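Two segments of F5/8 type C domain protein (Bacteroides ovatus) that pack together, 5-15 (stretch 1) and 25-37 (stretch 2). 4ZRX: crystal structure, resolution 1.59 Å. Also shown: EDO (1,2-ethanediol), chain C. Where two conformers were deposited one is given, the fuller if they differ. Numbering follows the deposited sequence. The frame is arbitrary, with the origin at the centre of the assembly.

Stretch 1 5-15: ENYYVKHVEFP
Stretch 2 25-37: DMAARLVPTPQQY

The most unusual feature of this contact is one arginine that ties both stretches together at the head of a two-residue parallel bridge. Arg29 (chi1 m, chi2 t, chi3 m, chi4 110°) donates from NH1 to Asn6 O (2.9 Å, 170°) and from NH2 to Tyr8 OH (3.2 Å, 141°), both acceptors lying at the guanidinium edge, near its plane. Within its own stretch, Arg29 NH2 also forms a salt bridge with Asp25 OD1 (2.7 Å).

The backbones run parallel, with Tyr8 opposite Leu30 (CA-CA 4.7 Å) and Val9 opposite Val31 (5.0 Å). Three hydrogen bonds fix this register: Tyr8 N to Arg29 O (2.8 Å), Val31 N to Tyr8 O (2.9 Å) and Lys10 N to Val31 O (2.8 Å). Stretch 2 enters the bridge from a helix through a type I turn, Ala27 to Leu30. Stretch 1 leaves it at Lys10, whose phi/psi of 75/-34° interrupts the extended path before strand 11-13.

Side chains alternate between the faces. Val9 (t) and Val31 (m) share one, their CG2 atoms 4.0 Å apart; Tyr8 (m, chi2 -70°) and Leu30 (t, p) share the other, Tyr8 CB lying 4.2 Å from Leu30 CD1.

Met26, a selenomethionine (m, t, p), points toward stretch 1 and packs mainly on apolar side chains. Met26 CE lies 3.3 Å from Val12 CG2 (Val12 chi1 p) and 3.7 Å from Tyr8 CZ, while Met26 SE lies 3.6 Å from Pro15 CD and meets the edge of the Phe14 ring (m, chi2 -43°), 5.3 Å from the centroid and 79° off the normal.

Beyond the bridge, Lys10, all t, lays CD 3.7 Å from Thr33 CG2. Thr33 (p) caps the following helix, its OG1 accepting from Gln36 N (2.9 Å).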

ATOM      1  N   GLU A   5     -15.074 -19.300  29.645  1.00 52.85           N
ATOM      2  CA  GLU A   5     -14.852 -18.340  28.542  1.00 47.73           C
ATOM      3  C   GLU A   5     -14.947 -18.990  27.184  1.00 47.58           C
ATOM      4  O   GLU A   5     -13.996 -19.673  26.783  1.00 51.00           O
ATOM      5  CB  GLU A   5     -13.458 -17.716  28.650  1.00 49.45           C
ATOM      6  N   ASN A   6     -16.007 -18.703  26.425  1.00 41.49           N
ATOM      7  CA  ASN A   6     -16.134 -19.224  25.076  1.00 38.80           C
ATOM      8  C   ASN A   6     -15.937 -18.141  23.981  1.00 33.74           C
ATOM      9  O   ASN A   6     -16.181 -16.966  24.220  1.00 31.79           O
ATOM     10  CB  ASN A   6     -17.510 -19.836  24.855  1.00 42.00           C
ATOM     11  CG  ASN A   6     -18.627 -18.815  25.005  1.00 45.07           C
ATOM     12  OD1 ASN A   6     -18.877 -18.325  26.124  1.00 50.92           O
ATOM     13  ND2 ASN A   6     -19.302 -18.484  23.907  1.00 45.51           N
ATOM     14  N   TYR A   7     -15.566 -18.611  22.802  1.00 30.97           N
ATOM     15  CA  TYR A   7     -15.257 -17.750  21.664  1.00 28.87           C
ATOM     16  C   TYR A   7     -16.039 -18.221  20.453  1.00 28.51           C
ATOM     17  O   TYR A   7     -16.373 -19.419  20.321  1.00 29.37           O
ATOM     18  CB  TYR A   7     -13.749 -17.754  21.383  1.00 27.48           C
ATOM     19  CG  TYR A   7     -12.967 -17.360  22.617  1.00 27.95           C
ATOM     20  CD1 TYR A   7     -12.852 -16.034  22.990  1.00 27.25           C
ATOM     21  CD2 TYR A   7     -12.421 -18.322  23.461  1.00 29.80           C
ATOM     22  CE1 TYR A   7     -12.177 -15.659  24.152  1.00 28.32           C
ATOM     23  CE2 TYR A   7     -11.741 -17.953  24.634  1.00 30.18           C
ATOM     24  CZ  TYR A   7     -11.630 -16.626  24.956  1.00 29.19           C
ATOM     25  OH  TYR A   7     -11.019 -16.288  26.112  1.00 29.94           O
ATOM     26  N   TYR A   8     -16.319 -17.284  19.565  1.00 26.35           N
ATOM     27  CA  TYR A   8     -16.996 -17.564  18.311  1.00 26.80           C
ATOM     28  C   TYR A   8     -15.986 -17.516  17.202  1.00 25.49           C
ATOM     29  O   TYR A   8     -15.370 -16.451  16.967  1.00 25.55           O
ATOM     30  CB  TYR A   8     -18.040 -16.485  18.043  1.00 26.62           C
ATOM     31  CG  TYR A   8     -18.937 -16.304  19.209  1.00 28.23           C
ATOM     32  CD1 TYR A   8     -19.865 -17.314  19.543  1.00 28.61           C
ATOM     33  CD2 TYR A   8     -18.878 -15.177  20.013  1.00 27.02           C
ATOM     34  CE1 TYR A   8     -20.716 -17.159  20.620  1.00 30.35           C
ATOM     35  CE2 TYR A   8     -19.738 -15.050  21.122  1.00 28.70           C
ATOM     36  CZ  TYR A   8     -20.647 -16.031  21.400  1.00 29.53           C
ATOM     37  OH  TYR A   8     -21.449 -15.878  22.521  1.00 31.21           O
ATOM     38  N   VAL A   9     -15.760 -18.620  16.510  1.00 25.27           N
ATOM     39  CA  VAL A   9     -14.771 -18.644  15.432  1.00 23.87           C
ATOM     40  C   VAL A   9     -15.390 -18.058  14.163  1.00 24.46           C
ATOM     41  O   VAL A   9     -16.342 -18.602  13.639  1.00 25.27           O
ATOM     42  CB  VAL A   9     -14.191 -20.068  15.186  1.00 24.61           C
ATOM     43  CG1 VAL A   9     -13.196 -20.065  14.100  1.00 23.92           C
ATOM     44  CG2 VAL A   9     -13.545 -20.623  16.448  1.00 24.80           C
ATOM     45  N   LYS A  10     -14.813 -16.926  13.684  1.00 23.42           N
ATOM     46  CA  LYS A  10     -15.062 -16.318  12.348  1.00 24.50           C
ATOM     47  C   LYS A  10     -16.362 -15.592  12.148  1.00 24.91           C
ATOM     48  O   LYS A  10     -16.405 -14.590  11.414  1.00 22.99           O
ATOM     49  CB  LYS A  10     -14.811 -17.329  11.209  1.00 25.25           C
ATOM     50  CG  LYS A  10     -14.703 -16.717   9.837  1.00 25.27           C
ATOM     51  CD  LYS A  10     -14.319 -17.805   8.818  1.00 25.97           C
ATOM     52  CE  LYS A  10     -14.556 -17.376   7.370  1.00 24.85           C
ATOM     53  NZ  LYS A  10     -14.065 -18.443   6.434  1.00 24.93           N
ATOM     54  N   HIS A  11     -17.430 -16.072  12.788  1.00 25.86           N
ATOM     55  CA  HIS A  11     -18.751 -15.454  12.677  1.00 27.21           C
ATOM     56  C   HIS A  11     -19.519 -15.595  13.959  1.00 27.87           C
ATOM     57  O   HIS A  11     -19.381 -16.615  14.647  1.00 26.85           O
ATOM     58  CB  HIS A  11     -19.472 -16.113  11.490  1.00 29.39           C
ATOM     59  CG  HIS A  11     -20.876 -15.675  11.293  1.00 32.32           C
ATOM     60  ND1 HIS A  11     -21.926 -16.565  11.370  1.00 35.95           N
ATOM     61  CD2 HIS A  11     -21.421 -14.473  10.995  1.00 33.10           C
ATOM     62  CE1 HIS A  11     -23.056 -15.922  11.129  1.00 36.46           C
ATOM     63  NE2 HIS A  11     -22.780 -14.656  10.893  1.00 35.28           N
ATOM     64  N   VAL A  12     -20.269 -14.560  14.302  1.00 27.96           N
ATOM     65  CA  VAL A  12     -21.236 -14.651  15.366  1.00 29.85           C
ATOM     66  C   VAL A  12     -22.508 -13.934  14.950  1.00 30.81           C
ATOM     67  O   VAL A  12     -22.458 -12.884  14.361  1.00 28.27           O
ATOM     68  CB  VAL A  12     -20.671 -14.066  16.705  1.00 29.42           C
ATOM     69  CG1 VAL A  12     -20.286 -12.556  16.601  1.00 28.86           C
ATOM     70  CG2 VAL A  12     -21.658 -14.255  17.827  1.00 31.40           C
ATOM     71  N   GLU A  13     -23.658 -14.543  15.270  1.00 33.11           N
ATOM     72  CA  GLU A  13     -24.977 -13.965  15.039  0.50 35.19           C
ATOM     73  C   GLU A  13     -25.498 -13.426  16.372  1.00 35.93           C
ATOM     74  O   GLU A  13     -25.493 -14.156  17.358  1.00 37.36           O
ATOM     75  CB  GLU A  13     -25.934 -15.063  14.533  0.50 37.45           C
ATOM     76  CG  GLU A  13     -25.582 -15.591  13.153  0.50 38.05           C
ATOM     77  CD  GLU A  13     -25.317 -17.110  13.096  0.50 39.70           C
ATOM     78  OE1 GLU A  13     -24.688 -17.689  14.026  0.50 41.59           O
ATOM     79  OE2 GLU A  13     -25.692 -17.712  12.076  0.50 40.11           O
ATOM     80  N   PHE A  14     -25.950 -12.183  16.418  1.00 35.25           N
ATOM     81  CA  PHE A  14     -26.482 -11.641  17.644  1.00 36.75           C
ATOM     82  C   PHE A  14     -27.952 -12.113  17.734  1.00 39.23           C
ATOM     83  O   PHE A  14     -28.670 -12.085  16.729  1.00 39.22           O
ATOM     84  CB  PHE A  14     -26.447 -10.127  17.658  1.00 35.58           C
ATOM     85  CG  PHE A  14     -25.089  -9.547  17.482  1.00 34.47           C
ATOM     86  CD1 PHE A  14     -23.973 -10.083  18.148  1.00 32.92           C
ATOM     87  CD2 PHE A  14     -24.926  -8.419  16.685  1.00 33.33           C
ATOM     88  CE1 PHE A  14     -22.704  -9.516  17.979  1.00 31.89           C
ATOM     89  CE2 PHE A  14     -23.643  -7.853  16.511  1.00 32.64           C
ATOM     90  CZ  PHE A  14     -22.545  -8.409  17.188  1.00 31.42           C
ATOM     91  N   PRO A  15     -28.375 -12.581  18.915  1.00 41.92           N
ATOM     92  CA  PRO A  15     -29.807 -12.903  19.112  1.00 45.69           C
ATOM     93  C   PRO A  15     -30.688 -11.692  18.863  1.00 47.53           C
ATOM     94  O   PRO A  15     -30.264 -10.555  19.045  1.00 45.82           O
ATOM     95  CB  PRO A  15     -29.892 -13.307  20.585  1.00 45.73           C
ATOM     96  CG  PRO A  15     -28.523 -13.675  20.973  1.00 44.61           C
ATOM     97  CD  PRO A  15     -27.571 -12.905  20.105  1.00 41.95           C
ATOM     98  N   ASP A  25     -20.216  -7.763  24.215  1.00 28.82           N
ATOM     99  CA  ASP A  25     -19.679  -8.953  24.879  1.00 29.50           C
ATOM    100  C   ASP A  25     -19.389 -10.065  23.866  1.00 29.22           C
ATOM    101  O   ASP A  25     -18.336 -10.701  23.895  1.00 29.28           O
ATOM    102  CB  ASP A  25     -20.723  -9.441  25.941  1.00 30.92           C
ATOM    103  CG  ASP A  25     -20.225 -10.571  26.795  1.00 32.28           C
ATOM    104  OD1 ASP A  25     -20.177 -11.709  26.322  1.00 34.15           O
ATOM    105  OD2 ASP A  25     -19.968 -10.337  27.996  1.00 34.20           O
HETATM  106  N   MSE A  26     -20.323 -10.278  22.937  1.00 29.10           N
HETATM  107  CA  MSE A  26     -20.146 -11.286  21.928  1.00 29.07           C
HETATM  108  C   MSE A  26     -19.043 -10.852  20.943  1.00 26.70           C
HETATM  109  O   MSE A  26     -18.174 -11.634  20.567  1.00 26.00           O
HETATM  110  CB  MSE A  26     -21.466 -11.559  21.222  1.00 31.98           C
HETATM  111  CG  MSE A  26     -22.488 -12.196  22.191  1.00 34.40           C
HETATM  112 SE   MSE A  26     -24.175 -12.522  21.293  0.75 39.71          SE
HETATM  113  CE  MSE A  26     -23.716 -14.207  20.445  1.00 40.49           C
ATOM    114  N   ALA A  27     -19.084  -9.592  20.559  1.00 25.14           N
ATOM    115  CA  ALA A  27     -18.074  -9.059  19.612  1.00 24.01           C
ATOM    116  C   ALA A  27     -16.636  -9.258  20.119  1.00 23.36           C
ATOM    117  O   ALA A  27     -15.719  -9.576  19.370  1.00 21.92           O
ATOM    118  CB  ALA A  27     -18.321  -7.554  19.372  1.00 23.33           C
ATOM    119  N   ALA A  28     -16.462  -9.060  21.429  1.00 23.64           N
ATOM    120  CA  ALA A  28     -15.176  -9.179  22.063  1.00 22.82           C
ATOM    121  C   ALA A  28     -14.642 -10.594  21.997  1.00 22.98           C
ATOM    122  O   ALA A  28     -13.438 -10.813  22.189  1.00 22.08           O
ATOM    123  CB  ALA A  28     -15.269  -8.701  23.547  1.00 24.05           C
ATOM    124  N   ARG A  29     -15.519 -11.574  21.781  1.00 22.47           N
ATOM    125  CA  ARG A  29     -15.090 -12.961  21.801  1.00 23.23           C
ATOM    126  C   ARG A  29     -15.148 -13.621  20.457  1.00 22.45           C
ATOM    127  O   ARG A  29     -15.109 -14.844  20.337  1.00 22.43           O
ATOM    128  CB  ARG A  29     -15.941 -13.716  22.821  1.00 24.87           C
ATOM    129  CG  ARG A  29     -15.660 -13.230  24.214  1.00 26.30           C
ATOM    130  CD  ARG A  29     -16.515 -13.941  25.241  1.00 28.15           C
ATOM    131  NE  ARG A  29     -17.906 -13.534  25.120  1.00 29.57           N
ATOM    132  CZ  ARG A  29     -18.899 -14.296  24.672  1.00 31.64           C
ATOM    133  NH1 ARG A  29     -18.701 -15.549  24.272  1.00 33.20           N
ATOM    134  NH2 ARG A  29     -20.124 -13.796  24.618  1.00 33.49           N
ATOM    135  N   LEU A  30     -15.192 -12.794  19.408  1.00 21.88           N
ATOM    136  CA  LEU A  30     -15.117 -13.256  18.045  1.00 21.71           C
ATOM    137  C   LEU A  30     -13.654 -13.365  17.628  1.00 20.71           C
ATOM    138  O   LEU A  30     -12.896 -12.418  17.813  1.00 20.69           O
ATOM    139  CB  LEU A  30     -15.844 -12.275  17.153  1.00 21.77           C
ATOM    140  CG  LEU A  30     -15.773 -12.455  15.642  1.00 21.96           C
ATOM    141  CD1 LEU A  30     -16.442 -13.766  15.235  1.00 23.03           C
ATOM    142  CD2 LEU A  30     -16.445 -11.299  14.952  1.00 21.72           C
ATOM    143  N   VAL A  31     -13.262 -14.501  17.090  1.00 20.98           N
ATOM    144  CA  VAL A  31     -11.867 -14.850  16.916  1.00 21.19           C
ATOM    145  C   VAL A  31     -11.575 -15.413  15.499  1.00 21.18           C
ATOM    146  O   VAL A  31     -12.463 -15.935  14.880  1.00 21.81           O
ATOM    147  CB  VAL A  31     -11.366 -15.829  17.986  1.00 21.95           C
ATOM    148  CG1 VAL A  31     -11.586 -15.264  19.343  1.00 22.23           C
ATOM    149  CG2 VAL A  31     -11.980 -17.201  17.824  1.00 22.77           C
ATOM    150  N   PRO A  32     -10.344 -15.262  14.981  1.00 20.32           N
ATOM    151  CA  PRO A  32      -9.977 -15.863  13.676  1.00 20.02           C
ATOM    152  C   PRO A  32      -9.956 -17.390  13.691  1.00 20.93           C
ATOM    153  O   PRO A  32      -9.753 -18.026  14.749  1.00 20.23           O
ATOM    154  CB  PRO A  32      -8.532 -15.339  13.411  1.00 18.98           C
ATOM    155  CG  PRO A  32      -8.032 -14.905  14.791  1.00 19.53           C
ATOM    156  CD  PRO A  32      -9.232 -14.483  15.560  1.00 19.94           C
ATOM    157  N   THR A  33     -10.151 -17.981  12.509  1.00 20.89           N
ATOM    158  CA  THR A  33      -9.790 -19.396  12.299  1.00 21.22           C
ATOM    159  C   THR A  33      -8.295 -19.538  12.427  1.00 21.23           C
ATOM    160  O   THR A  33      -7.566 -18.558  12.303  1.00 21.09           O
ATOM    161  CB  THR A  33     -10.199 -19.861  10.888  1.00 21.87           C
ATOM    162  OG1 THR A  33      -9.460 -19.133   9.910  1.00 20.10           O
ATOM    163  CG2 THR A  33     -11.625 -19.657  10.632  1.00 22.23           C
ATOM    164  N   PRO A  34      -7.783 -20.786  12.581  1.00 22.43           N
ATOM    165  CA  PRO A  34      -6.329 -20.971  12.516  1.00 22.17           C
ATOM    166  C   PRO A  34      -5.729 -20.465  11.203  1.00 20.59           C
ATOM    167  O   PRO A  34      -4.612 -19.938  11.206  1.00 20.21           O
ATOM    168  CB  PRO A  34      -6.168 -22.493  12.611  1.00 23.25           C
ATOM    169  CG  PRO A  34      -7.341 -22.878  13.432  1.00 24.53           C
ATOM    170  CD  PRO A  34      -8.471 -22.067  12.877  1.00 23.90           C
ATOM    171  N   GLN A  35      -6.458 -20.624  10.116  1.00 20.76           N
ATOM    172  CA  GLN A  35      -5.944 -20.163   8.796  1.00 20.91           C
ATOM    173  C   GLN A  35      -5.851 -18.635   8.736  1.00 19.19           C
ATOM    174  O   GLN A  35      -4.872 -18.073   8.220  1.00 18.73           O
ATOM    175  CB  GLN A  35      -6.803 -20.693   7.667  1.00 21.43           C
ATOM    176  CG  GLN A  35      -6.829 -22.236   7.571  1.00 22.96           C
ATOM    177  CD  GLN A  35      -7.961 -22.913   8.392  1.00 25.58           C
ATOM    178  OE1 GLN A  35      -8.493 -22.401   9.345  1.00 24.48           O
ATOM    179  NE2 GLN A  35      -8.322 -24.107   7.962  1.00 29.03           N
ATOM    180  N   GLN A  36      -6.853 -17.971   9.263  1.00 19.01           N
ATOM    181  CA  GLN A  36      -6.811 -16.508   9.309  1.00 17.55           C
ATOM    182  C   GLN A  36      -5.730 -15.998  10.214  1.00 17.17           C
ATOM    183  O   GLN A  36      -5.121 -14.963   9.938  1.00 16.15           O
ATOM    184  CB  GLN A  36      -8.145 -15.967   9.736  1.00 17.37           C
ATOM    185  CG  GLN A  36      -9.230 -16.104   8.708  1.00 17.30           C
ATOM    186  CD  GLN A  36     -10.534 -15.621   9.292  1.00 17.65           C
ATOM    187  OE1 GLN A  36     -10.962 -16.115  10.365  1.00 19.15           O
ATOM    188  NE2 GLN A  36     -11.186 -14.679   8.648  1.00 17.31           N
ATOM    189  N   TYR A  37      -5.502 -16.690  11.314  1.00 17.70           N
ATOM    190  CA  TYR A  37      -4.471 -16.289  12.256  1.00 18.63           C
ATOM    191  C   TYR A  37      -3.120 -16.472  11.674  1.00 17.96           C
ATOM    192  O   TYR A  37      -2.273 -15.574  11.733  1.00 18.23           O
ATOM    193  CB  TYR A  37      -4.631 -17.108  13.534  1.00 21.03           C
ATOM    194  CG  TYR A  37      -3.761 -16.679  14.649  1.00 22.75           C
ATOM    195  CD1 TYR A  37      -4.014 -15.523  15.339  1.00 25.78           C
ATOM    196  CD2 TYR A  37      -2.691 -17.416  15.021  1.00 25.16           C
ATOM    197  CE1 TYR A  37      -3.177 -15.142  16.408  1.00 28.18           C
ATOM    198  CE2 TYR A  37      -1.899 -17.054  16.090  1.00 26.63           C
ATOM    199  CZ  TYR A  37      -2.163 -15.959  16.774  1.00 26.69           C
ATOM    200  OH  TYR A  37      -1.350 -15.541  17.775  1.00 31.03           O
TER
HETATM  201  C1  EDO C 702      -6.463 -19.101  15.944  1.00 39.74           C
HETATM  202  O1  EDO C 702      -6.713 -20.459  16.326  1.00 42.39           O
HETATM  203  C2  EDO C 702      -6.915 -18.128  17.010  1.00 37.23           C
HETATM  204  O2  EDO C 702      -8.306 -17.829  16.936  1.00 34.49           O